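Local structure of threonine--tRNA ligase catalytic subunit (Aeropyrum pernix, 3A32) at residues 66-71 / 133-138; 114-119 / 289-294; 17-22 / 42-47; 13-18 / 394-399. The protein probably attaches threonine to tRNA(Thr) in two steps, activating the amino acid with ATP before transfer, as a zinc-binding homodimeric class II synthetase without its own editing domain. All coordinates share one frame; numbering follows the deposited sequence.

Contact 1 of 4, residues 66-71 / 133-138; sequences RGYYVV and PFKVFE
Lys135 lays its side chain obliquely across the ring of Tyr68. CG stands anti to the carbonyl carbon (chi1 -48°) and the chain bends at chi3, bringing CE over the centre of the ring, 3.8 Å from the Tyr68 ring centroid, as a CH-pi contact. From there Lys135 NZ donates to Arg66 O at 2.7 Å, while an off-centre cation-pi contact keeps it near the same ring. A water bridges Lys135 NZ and Tyr68 OH, and the hydroxyl also bonds to Glu184 and Arg311. Beside this pair, strand 69-70 lies at the edge, within this chain, of the large class II catalytic sheet, running parallel to strand 134-143: Tyr69 N donates to Lys135 O, Phe137 N to Tyr69 O at 2.8 Å, and Val71 N to Phe137 O. Tyr69 and Val136 project from one face of the sheet, Val70 and Phe137 from the other. The side chains of Tyr69 and Phe134 cross at about a right angle, Tyr69 CE2 lying 3.7 Å from Phe134 CD1, with Leu46 of the second subunit packed on both. Val71 CG2 meets Val136 CG2 at 3.5 Å, and Val136 in turn packs on the zinc ligand His166. An alanine at Tyr68 would probably leave the lysine's CE without the ring beneath it and Glu184 and Arg311 without their hydroxyl partner. With a carbonyl and a water as hydrogen-bond partners and the ring off to one side, the ammonium is in a setting likely to stabilise its positive charge.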
# COMPACT_ATOMS: atom_id res chain seq x y z
N ARG A 66 -5.64 -3.16 -16.36
CA ARG A 66 -6.52 -2.42 -17.21
C ARG A 66 -5.82 -1.25 -17.93
O ARG A 66 -6.47 -0.50 -18.62
CB ARG A 66 -7.69 -1.85 -16.35
CG ARG A 66 -8.58 -2.90 -15.60
CD ARG A 66 -9.44 -3.77 -16.52
NE ARG A 66 -10.28 -2.88 -17.32
CZ ARG A 66 -11.34 -3.23 -18.07
NH1 ARG A 66 -11.74 -4.50 -18.14
NH2 ARG A 66 -12.01 -2.28 -18.74
N GLY A 67 -4.51 -1.08 -17.75
CA GLY A 67 -3.76 -0.11 -18.52
C GLY A 67 -3.45 1.21 -17.84
O GLY A 67 -3.02 2.17 -18.53
N TYR A 68 -3.67 1.29 -16.53
CA TYR A 68 -3.34 2.49 -15.78
C TYR A 68 -1.96 2.33 -15.24
O TYR A 68 -1.57 1.28 -14.80
CB TYR A 68 -4.26 2.71 -14.56
CG TYR A 68 -5.72 3.00 -14.84
CD1 TYR A 68 -6.26 4.29 -14.68
CD2 TYR A 68 -6.60 1.95 -15.23
CE1 TYR A 68 -7.61 4.53 -14.94
CE2 TYR A 68 -7.95 2.18 -15.50
CZ TYR A 68 -8.45 3.45 -15.35
OH TYR A 68 -9.79 3.63 -15.59
N TYR A 69 -1.22 3.41 -15.24
CA TYR A 69 0.01 3.46 -14.51
C TYR A 69 -0.32 3.71 -13.06
O TYR A 69 -1.07 4.63 -12.76
CB TYR A 69 0.81 4.60 -15.01
CG TYR A 69 1.11 4.57 -16.47
CD1 TYR A 69 1.88 3.54 -17.02
CD2 TYR A 69 0.70 5.63 -17.31
CE1 TYR A 69 2.18 3.54 -18.38
CE2 TYR A 69 1.01 5.64 -18.65
CZ TYR A 69 1.75 4.60 -19.18
OH TYR A 69 2.07 4.61 -20.49
N VAL A 70 0.22 2.89 -12.16
CA VAL A 70 0.01 3.15 -10.74
C VAL A 70 1.07 4.04 -10.17
O VAL A 70 2.26 3.90 -10.51
CB VAL A 70 -0.22 1.87 -9.91
CG1 VAL A 70 -1.41 1.06 -10.58
CG2 VAL A 70 1.03 1.06 -9.75
N VAL A 71 0.63 4.99 -9.36
CA VAL A 71 1.52 5.96 -8.81
C VAL A 71 1.19 6.24 -7.35
O VAL A 71 0.14 5.83 -6.81
CB VAL A 71 1.57 7.28 -9.65
CG1 VAL A 71 1.94 6.97 -11.11
CG2 VAL A 71 0.27 8.07 -9.53
N PRO A 133 -4.73 7.04 -24.97
CA PRO A 133 -4.96 7.77 -23.71
C PRO A 133 -3.88 7.49 -22.61
O PRO A 133 -3.30 6.38 -22.54
CB PRO A 133 -6.37 7.32 -23.25
CG PRO A 133 -6.76 6.18 -24.15
CD PRO A 133 -5.82 6.11 -25.33
N PHE A 134 -3.62 8.50 -21.79
CA PHE A 134 -2.70 8.37 -20.67
C PHE A 134 -3.57 8.23 -19.44
O PHE A 134 -4.40 9.11 -19.16
CB PHE A 134 -1.82 9.60 -20.61
CG PHE A 134 -1.00 9.72 -19.37
CD1 PHE A 134 0.28 9.20 -19.33
CD2 PHE A 134 -1.48 10.43 -18.27
CE1 PHE A 134 1.06 9.32 -18.17
CE2 PHE A 134 -0.71 10.56 -17.12
CZ PHE A 134 0.56 10.03 -17.07
N LYS A 135 -3.40 7.11 -18.73
CA LYS A 135 -4.24 6.77 -17.59
C LYS A 135 -3.35 6.51 -16.43
O LYS A 135 -2.42 5.70 -16.53
CB LYS A 135 -5.08 5.52 -17.89
CG LYS A 135 -5.79 5.59 -19.26
CD LYS A 135 -6.83 4.50 -19.50
CE LYS A 135 -6.44 3.15 -18.86
NZ LYS A 135 -7.18 1.99 -19.51
N VAL A 136 -3.62 7.23 -15.33
CA VAL A 136 -2.82 7.16 -14.10
C VAL A 136 -3.77 6.90 -12.88
O VAL A 136 -4.75 7.64 -12.70
CB VAL A 136 -1.95 8.44 -13.96
CG1 VAL A 136 -2.81 9.75 -13.90
CG2 VAL A 136 -1.05 8.37 -12.79
N PHE A 137 -3.46 5.86 -12.09
CA PHE A 137 -4.25 5.45 -10.93
C PHE A 137 -3.47 5.66 -9.62
O PHE A 137 -2.28 5.37 -9.56
CB PHE A 137 -4.63 3.96 -10.98
CG PHE A 137 -5.28 3.47 -9.71
CD1 PHE A 137 -6.61 3.79 -9.43
CD2 PHE A 137 -4.56 2.73 -8.77
CE1 PHE A 137 -7.21 3.39 -8.28
CE2 PHE A 137 -5.18 2.31 -7.60
CZ PHE A 137 -6.49 2.63 -7.35
N GLU A 138 -4.15 6.09 -8.56
CA GLU A 138 -3.50 6.20 -7.23
C GLU A 138 -4.49 5.87 -6.13
O GLU A 138 -5.61 6.37 -6.17
CB GLU A 138 -2.88 7.59 -6.96
CG GLU A 138 -2.32 7.72 -5.57
CD GLU A 138 -1.47 8.96 -5.34
OE1 GLU A 138 -1.36 9.85 -6.24
OE2 GLU A 138 -0.92 9.07 -4.22
O HOH W 1 -1.96 4.90 -19.96
O HOH W 2 -3.43 3.02 -21.67
O HOH W 3 -9.89 2.26 -18.43

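Contact 2 of 4, residues 114-119 / 289-294; sequences YHILLF and RRFRLY
Ile116 and Phe291 meet obliquely where helix 112-126 of the class II catalytic domain packs against the junction between helices 287-290 and 293-301. That junction is a Schellman motif: Arg292, with positive phi, ends the first helix, its N bonded to Arg289 O, and also stands at the N-cap position of the second. Phe291 and Leu293, which flank Arg292 in the sequence, both direct their side chains at helix 112-126. Ile116 is the residue that both of them touch. Its CG2, anti to the backbone N, lies over one face of the Phe291 ring, 4.1 Å from the centroid, in a CH-pi contact displaced toward Phe291 CG. The other branch of the isoleucine follows the same ring, Ile116 CD1 lying 3.8 Å from Phe291 CD2. Leu117 makes a looser approach with CD2 to Phe291 CE1. Phe119, whose CG is anti to the backbone N (chi1 173°), slides past Leu293 in the opposite direction, its CE2 4.1 Å from Leu293 CD2. No hydrogen bond links the two segments, so the join is wholly apolar. Beyond it, Leu81 and Val84 of helix 80-84 pack on Leu117 and Phe291 respectively, and Phe119 makes an edge-to-face pair with Phe134. The zinc ligand Cys112 lies in the same helix as Ile116, their side chains about 5 Å apart. Leu293 reaches Ile116 CG2 with both its methyls, CD2 at 3.8 Å and CD1 at 4.0 Å.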
# COMPACT_ATOMS: atom_id res chain seq x y z
N TYR A 114 -0.81 16.75 -8.92
CA TYR A 114 0.37 15.85 -8.91
C TYR A 114 0.35 14.91 -10.11
O TYR A 114 1.34 14.78 -10.80
CB TYR A 114 0.54 15.12 -7.57
CG TYR A 114 1.39 15.89 -6.51
CD1 TYR A 114 0.94 16.05 -5.20
CD2 TYR A 114 2.65 16.38 -6.81
CE1 TYR A 114 1.69 16.71 -4.23
CE2 TYR A 114 3.43 17.02 -5.83
CZ TYR A 114 2.94 17.19 -4.57
OH TYR A 114 3.71 17.85 -3.62
N HIS A 115 -0.80 14.30 -10.41
CA HIS A 115 -0.95 13.36 -11.56
C HIS A 115 -0.68 14.06 -12.88
O HIS A 115 -0.12 13.45 -13.76
CB HIS A 115 -2.34 12.71 -11.59
CG HIS A 115 -2.55 11.74 -10.46
ND1 HIS A 115 -3.65 10.90 -10.38
CD2 HIS A 115 -1.78 11.45 -9.38
CE1 HIS A 115 -3.53 10.14 -9.32
NE2 HIS A 115 -2.41 10.45 -8.69
N ILE A 116 -1.08 15.34 -12.98
CA ILE A 116 -0.75 16.18 -14.16
C ILE A 116 0.73 16.53 -14.27
O ILE A 116 1.25 16.51 -15.36
CB ILE A 116 -1.59 17.46 -14.24
CG1 ILE A 116 -3.05 17.10 -14.40
CG2 ILE A 116 -1.11 18.37 -15.44
CD1 ILE A 116 -3.91 18.24 -13.92
N LEU A 117 1.39 16.84 -13.16
CA LEU A 117 2.83 17.03 -13.20
C LEU A 117 3.55 15.76 -13.72
O LEU A 117 4.55 15.85 -14.46
CB LEU A 117 3.37 17.47 -11.82
CG LEU A 117 3.10 18.90 -11.27
CD1 LEU A 117 3.77 19.08 -9.91
CD2 LEU A 117 3.58 20.06 -12.22
N LEU A 118 3.07 14.58 -13.31
CA LEU A 118 3.67 13.31 -13.76
C LEU A 118 3.46 13.10 -15.24
O LEU A 118 4.33 12.62 -15.91
CB LEU A 118 3.07 12.09 -13.00
CG LEU A 118 3.42 11.97 -11.49
CD1 LEU A 118 2.89 10.69 -10.84
CD2 LEU A 118 4.92 12.08 -11.28
N PHE A 119 2.27 13.38 -15.74
CA PHE A 119 2.07 13.50 -17.19
C PHE A 119 3.08 14.49 -17.83
O PHE A 119 3.77 14.15 -18.78
CB PHE A 119 0.65 13.95 -17.50
CG PHE A 119 0.42 14.25 -18.98
CD1 PHE A 119 0.32 13.22 -19.91
CD2 PHE A 119 0.27 15.58 -19.43
CE1 PHE A 119 0.08 13.49 -21.29
CE2 PHE A 119 0.05 15.87 -20.80
CZ PHE A 119 -0.05 14.80 -21.74
N ARG A 289 -6.55 24.06 -19.36
CA ARG A 289 -6.20 25.48 -19.49
C ARG A 289 -5.11 25.87 -18.46
O ARG A 289 -4.07 26.44 -18.83
CB ARG A 289 -7.47 26.38 -19.36
CG ARG A 289 -8.34 26.41 -20.66
CD ARG A 289 -9.63 27.25 -20.48
NE ARG A 289 -10.38 27.41 -21.73
CZ ARG A 289 -11.22 26.51 -22.22
NH1 ARG A 289 -11.44 25.36 -21.59
NH2 ARG A 289 -11.81 26.76 -23.38
N ARG A 290 -5.35 25.58 -17.18
CA ARG A 290 -4.43 26.01 -16.13
C ARG A 290 -3.02 25.39 -16.23
O ARG A 290 -2.02 26.07 -15.95
CB ARG A 290 -5.05 25.74 -14.75
CG ARG A 290 -6.33 26.53 -14.48
CD ARG A 290 -6.09 28.03 -14.44
NE ARG A 290 -5.53 28.52 -13.15
CZ ARG A 290 -4.76 29.61 -13.01
NH1 ARG A 290 -4.40 30.36 -14.07
NH2 ARG A 290 -4.30 29.96 -11.81
N PHE A 291 -2.94 24.14 -16.65
CA PHE A 291 -1.65 23.44 -16.84
C PHE A 291 -1.22 23.36 -18.31
O PHE A 291 -0.30 22.63 -18.63
CB PHE A 291 -1.75 22.02 -16.30
CG PHE A 291 -1.68 21.95 -14.80
CD1 PHE A 291 -0.45 21.95 -14.14
CD2 PHE A 291 -2.86 21.93 -14.04
CE1 PHE A 291 -0.40 21.88 -12.76
CE2 PHE A 291 -2.81 21.88 -12.66
CZ PHE A 291 -1.59 21.85 -12.02
N ARG A 292 -1.92 24.08 -19.19
CA ARG A 292 -1.55 24.24 -20.58
C ARG A 292 -1.47 22.90 -21.30
O ARG A 292 -0.59 22.68 -22.14
CB ARG A 292 -0.26 25.07 -20.67
CG ARG A 292 -0.52 26.52 -20.18
CD ARG A 292 0.75 27.13 -19.61
NE ARG A 292 0.58 28.43 -18.94
CZ ARG A 292 1.60 29.23 -18.60
NH1 ARG A 292 2.84 28.87 -18.88
NH2 ARG A 292 1.38 30.39 -17.99
N LEU A 293 -2.43 22.02 -21.00
CA LEU A 293 -2.47 20.68 -21.57
C LEU A 293 -2.93 20.63 -23.01
O LEU A 293 -2.49 19.77 -23.78
CB LEU A 293 -3.32 19.73 -20.71
CG LEU A 293 -2.90 19.64 -19.22
CD1 LEU A 293 -3.70 18.57 -18.51
CD2 LEU A 293 -1.33 19.40 -19.11
N TYR A 294 -3.84 21.54 -23.35
CA TYR A 294 -4.34 21.70 -24.71
C TYR A 294 -3.17 22.11 -25.66
O TYR A 294 -3.04 21.56 -26.73
CB TYR A 294 -5.46 22.75 -24.76
CG TYR A 294 -6.81 22.36 -24.21
CD1 TYR A 294 -7.29 21.06 -24.32
CD2 TYR A 294 -7.63 23.30 -23.57
CE1 TYR A 294 -8.52 20.71 -23.84
CE2 TYR A 294 -8.88 22.96 -23.09
CZ TYR A 294 -9.31 21.66 -23.22
OH TYR A 294 -10.57 21.27 -22.78

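Contact 3 of 4, residues 17-22 / 42-47; sequences DITVKP and PLFSLG
Ser45 OG donates a short hydrogen bond, 2.6 Å, to Asp17 OD1, meeting it from above the carboxylate plane. Asp17 CG stands anti to its backbone N (chi1 -167°), and from there the other oxygen, OD2, takes a weak bond from Gly47 N at 3.4 Å. An alanine at Asp17 would probably leave the Ser45 hydroxyl without this acceptor and Gly47 N without its weak bond to the carboxylate. Asp17 itself has positive phi and closes helix 9-15 in a Schellman motif, after which the chain runs beside 42-47 through a single bridge, Thr19 with Phe44. Ser45 N donates to Ile18 O and Val20 N to Leu43 O, the latter at 2.9 Å. Thr19 CG2 sits over one face of the Phe44 ring, offset toward the rim, 4.0 Å from its centroid. Ile18 lies alongside that ring, pointing the same way, with CG2 3.6 Å from Phe44 CE1. Val20 and Leu43 are likewise side by side, and a water links Val20 O to Leu43 N. The second subunit packs on this pairing of N-terminal loops, its Leu118 on Val20 and its Pro74 on Leu43.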
# COMPACT_ATOMS: atom_id res chain seq x y z
N ASP A 17 -13.37 -4.74 14.72
CA ASP A 17 -12.06 -4.10 14.97
C ASP A 17 -11.44 -3.51 13.67
O ASP A 17 -10.23 -3.48 13.49
CB ASP A 17 -11.11 -5.07 15.71
CG ASP A 17 -9.84 -4.37 16.29
OD1 ASP A 17 -9.92 -3.23 16.81
OD2 ASP A 17 -8.75 -4.99 16.25
N ILE A 18 -12.27 -3.01 12.77
CA ILE A 18 -11.79 -2.27 11.61
C ILE A 18 -11.30 -0.90 12.09
O ILE A 18 -10.26 -0.39 11.63
CB ILE A 18 -12.91 -2.15 10.53
CG1 ILE A 18 -13.27 -3.55 9.98
CG2 ILE A 18 -12.50 -1.17 9.41
CD1 ILE A 18 -14.38 -3.55 8.90
N THR A 19 -12.03 -0.30 13.04
CA THR A 19 -11.60 1.00 13.62
C THR A 19 -11.64 1.03 15.11
O THR A 19 -12.27 0.17 15.76
CB THR A 19 -12.45 2.23 13.12
OG1 THR A 19 -13.84 1.95 13.32
CG2 THR A 19 -12.22 2.48 11.64
N VAL A 20 -10.93 2.01 15.67
CA VAL A 20 -11.10 2.43 17.05
C VAL A 20 -12.29 3.40 17.15
O VAL A 20 -12.40 4.33 16.36
CB VAL A 20 -9.79 3.11 17.59
CG1 VAL A 20 -10.00 3.56 19.07
CG2 VAL A 20 -8.58 2.16 17.48
N LYS A 21 -13.17 3.19 18.11
CA LYS A 21 -14.32 4.07 18.33
C LYS A 21 -13.84 5.38 18.98
O LYS A 21 -13.13 5.38 19.98
CB LYS A 21 -15.35 3.35 19.22
CG LYS A 21 -16.80 3.61 18.85
CD LYS A 21 -17.75 2.51 19.31
CE LYS A 21 -18.13 2.70 20.77
NZ LYS A 21 -19.25 1.80 21.28
N PRO A 22 -14.18 6.54 18.38
CA PRO A 22 -13.68 7.84 18.92
C PRO A 22 -14.05 8.07 20.37
O PRO A 22 -13.29 8.70 21.10
CB PRO A 22 -14.39 8.88 18.07
CG PRO A 22 -14.77 8.13 16.78
CD PRO A 22 -15.00 6.68 17.18
N PRO A 42 -10.31 8.96 11.24
CA PRO A 42 -10.54 7.53 11.51
C PRO A 42 -9.24 6.80 11.86
O PRO A 42 -8.24 6.87 11.14
CB PRO A 42 -11.15 6.99 10.19
CG PRO A 42 -11.78 8.17 9.56
CD PRO A 42 -10.85 9.37 9.93
N LEU A 43 -9.27 6.09 12.96
CA LEU A 43 -8.07 5.35 13.33
C LEU A 43 -8.35 3.89 13.06
O LEU A 43 -9.14 3.26 13.76
CB LEU A 43 -7.66 5.65 14.79
CG LEU A 43 -6.56 4.87 15.50
CD1 LEU A 43 -5.22 4.89 14.73
CD2 LEU A 43 -6.41 5.40 17.00
N PHE A 44 -7.76 3.37 12.01
CA PHE A 44 -7.89 1.96 11.67
C PHE A 44 -7.11 1.10 12.63
O PHE A 44 -5.98 1.43 13.00
CB PHE A 44 -7.56 1.71 10.19
CG PHE A 44 -8.65 2.13 9.29
CD1 PHE A 44 -9.66 1.25 8.95
CD2 PHE A 44 -8.75 3.46 8.88
CE1 PHE A 44 -10.71 1.68 8.13
CE2 PHE A 44 -9.77 3.89 8.09
CZ PHE A 44 -10.77 3.00 7.71
N SER A 45 -7.74 0.01 13.05
CA SER A 45 -7.18 -0.80 14.12
C SER A 45 -6.55 -2.11 13.53
O SER A 45 -6.16 -2.17 12.35
CB SER A 45 -8.28 -1.02 15.17
OG SER A 45 -7.83 -1.89 16.17
N LEU A 46 -6.44 -3.16 14.35
CA LEU A 46 -5.75 -4.38 13.93
C LEU A 46 -6.53 -5.14 12.85
O LEU A 46 -5.93 -5.59 11.89
CB LEU A 46 -5.47 -5.30 15.16
CG LEU A 46 -4.11 -5.10 15.87
CD1 LEU A 46 -3.77 -3.65 16.13
CD2 LEU A 46 -3.99 -5.94 17.18
N GLY A 47 -7.85 -5.28 13.02
CA GLY A 47 -8.69 -5.87 12.00
C GLY A 47 -8.74 -5.06 10.73
O GLY A 47 -8.85 -5.63 9.62
O HOH W 4 -11.61 6.24 14.71

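Contact 4 of 4, residues 13-18 / 394-399; sequences AYELDI and TAKPAV. With SO4 (sulfate ion), chain B.
Leu16 reaches into 394-399 with one methyl: its CD2 approaches Ala395 O to 3.2 Å, and the same carbon lies 4.0 Å from Lys396 CB. CG is anti to the carbonyl carbon (chi1 -66°), and it is the end of the branched chain that closes on the other segment. This is the close-packed part of the contact, with Leu325 of helix 317-327 also against Leu16. A water lies between Leu16 O and Ala395 O, within hydrogen-bonding distance of both. Next to it Glu15 CB rests 3.7 Å from Thr394 O, and Thr394 CG2 comes equally near to Glu15 O, so each side chain touches the other residue's carbonyl oxygen. The pairing joins the end of the N-terminal helix 9-15, closed by a Schellman motif at Asp17, to the loop between helix 384-393 and strand 399-403 of the anticodon-binding domain. No direct hydrogen bond crosses between the segments; the polar side is looser. Glu15 OE1 and Lys396 NZ stay 4.3 Å apart, beyond a salt bridge, and a water between them accepts from Lys396 NZ at 2.6 Å and lies within hydrogen-bonding distance of Glu15 OE1 and Thr394 O. The carboxylate has its salt bridge elsewhere, with Lys7. The lysine chain is extended until its last torsion, where chi4 of 70° turns NZ aside; the ammonium donates both to Glu392 O and to a sulfate, probably from the crystallisation liquor, whose O4 lies 2.8 Å from Lys396 NZ. Lys7 and Tyr12 bind the same sulfate.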
# COMPACT_ATOMS: atom_id res chain seq x y z
N ALA A 13 -17.84 -1.37 12.45
CA ALA A 13 -16.40 -1.12 12.30
C ALA A 13 -15.67 -1.42 13.62
O ALA A 13 -14.54 -1.87 13.60
CB ALA A 13 -16.11 0.33 11.81
N TYR A 14 -16.29 -1.09 14.75
CA TYR A 14 -15.72 -1.27 16.09
C TYR A 14 -15.74 -2.75 16.46
O TYR A 14 -14.72 -3.30 16.95
CB TYR A 14 -16.53 -0.43 17.11
CG TYR A 14 -16.36 -0.85 18.56
CD1 TYR A 14 -15.23 -0.48 19.28
CD2 TYR A 14 -17.31 -1.64 19.20
CE1 TYR A 14 -15.04 -0.89 20.61
CE2 TYR A 14 -17.15 -2.09 20.54
CZ TYR A 14 -16.00 -1.68 21.24
OH TYR A 14 -15.81 -2.08 22.56
N GLU A 15 -16.89 -3.41 16.24
CA GLU A 15 -17.03 -4.84 16.56
C GLU A 15 -16.11 -5.75 15.73
O GLU A 15 -15.57 -6.74 16.25
CB GLU A 15 -18.49 -5.28 16.43
CG GLU A 15 -19.51 -4.54 17.36
CD GLU A 15 -20.98 -4.89 17.04
OE1 GLU A 15 -21.29 -5.47 15.94
OE2 GLU A 15 -21.84 -4.62 17.90
N LEU A 16 -15.90 -5.41 14.46
CA LEU A 16 -14.99 -6.16 13.60
C LEU A 16 -13.54 -5.74 13.84
O LEU A 16 -12.61 -6.28 13.18
CB LEU A 16 -15.32 -5.88 12.13
CG LEU A 16 -16.68 -6.40 11.64
CD1 LEU A 16 -17.05 -5.75 10.33
CD2 LEU A 16 -16.64 -7.95 11.55
N ASP A 17 -13.37 -4.74 14.72
CA ASP A 17 -12.06 -4.10 14.97
C ASP A 17 -11.44 -3.51 13.67
O ASP A 17 -10.23 -3.48 13.49
CB ASP A 17 -11.11 -5.07 15.71
CG ASP A 17 -9.84 -4.37 16.29
OD1 ASP A 17 -9.92 -3.23 16.81
OD2 ASP A 17 -8.75 -4.99 16.25
N ILE A 18 -12.27 -3.01 12.77
CA ILE A 18 -11.79 -2.27 11.61
C ILE A 18 -11.30 -0.90 12.09
O ILE A 18 -10.26 -0.39 11.63
CB ILE A 18 -12.91 -2.15 10.53
CG1 ILE A 18 -13.27 -3.55 9.98
CG2 ILE A 18 -12.50 -1.17 9.41
CD1 ILE A 18 -14.38 -3.55 8.90
N THR A 394 -20.52 -10.19 16.59
CA THR A 394 -19.33 -9.37 16.83
C THR A 394 -18.26 -9.53 15.75
O THR A 394 -18.12 -8.63 14.93
CB THR A 394 -18.77 -9.66 18.23
OG1 THR A 394 -19.67 -9.03 19.17
CG2 THR A 394 -17.42 -9.04 18.43
N ALA A 395 -17.59 -10.66 15.71
CA ALA A 395 -16.44 -10.88 14.85
C ALA A 395 -16.80 -11.27 13.40
O ALA A 395 -16.02 -10.95 12.47
CB ALA A 395 -15.55 -11.92 15.46
N LYS A 396 -17.95 -11.95 13.21
CA LYS A 396 -18.45 -12.30 11.88
C LYS A 396 -17.36 -12.86 10.95
O LYS A 396 -17.08 -12.26 9.89
CB LYS A 396 -19.14 -11.11 11.23
CG LYS A 396 -20.43 -10.70 11.90
CD LYS A 396 -21.01 -9.41 11.35
CE LYS A 396 -22.38 -9.19 11.96
NZ LYS A 396 -22.33 -8.84 13.42
N PRO A 397 -16.72 -14.01 11.35
CA PRO A 397 -15.61 -14.55 10.56
C PRO A 397 -16.13 -14.95 9.20
O PRO A 397 -17.29 -15.33 9.09
CB PRO A 397 -15.18 -15.79 11.36
CG PRO A 397 -15.68 -15.52 12.79
CD PRO A 397 -17.01 -14.86 12.52
N ALA A 398 -15.32 -14.85 8.16
CA ALA A 398 -15.77 -15.27 6.82
C ALA A 398 -16.20 -16.75 6.82
O ALA A 398 -17.26 -17.08 6.32
CB ALA A 398 -14.67 -14.99 5.74
N VAL A 399 -15.39 -17.63 7.43
CA VAL A 399 -15.68 -19.08 7.43
C VAL A 399 -15.54 -19.58 8.87
O VAL A 399 -14.53 -19.29 9.48
CB VAL A 399 -14.68 -19.84 6.48
CG1 VAL A 399 -14.97 -21.37 6.45
CG2 VAL A 399 -14.73 -19.28 4.99
S SO4 B . -25.93 -8.40 13.98
O1 SO4 B . -25.83 -9.87 13.86
O2 SO4 B . -26.19 -7.59 12.80
O3 SO4 B . -27.09 -8.25 14.83
O4 SO4 B . -24.69 -7.93 14.60
O HOH W 5 -20.36 -7.19 13.99
O HOH W 6 -13.26 -9.30 13.18

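In the fold
Contacts 1 and 2 adjoin in the catalytic domain, their centres 15 Å apart: Glu138 OE1 of contact 1 lies 2.7 Å from His115 NE2 of contact 2, a probable hydrogen bond, and His115 bonds in turn to the zinc ligand His166. The zinc ion lies about 9 Å from the side chain of Val136 and about 7 Å from that of Ile116. Contacts 3 and 4, centres 11 Å apart, share Asp17 and Ile18 and are joined by a probable hydrogen bond from Thr19 N to Ala13 O, 3.0 Å; both lie away from the zinc site. Through Glu15 and Leu16 the N-terminal region meets the anticodon-binding domain. All four touch the second subunit, and the helix of contact 2 in one subunit meets contact 3 of the other.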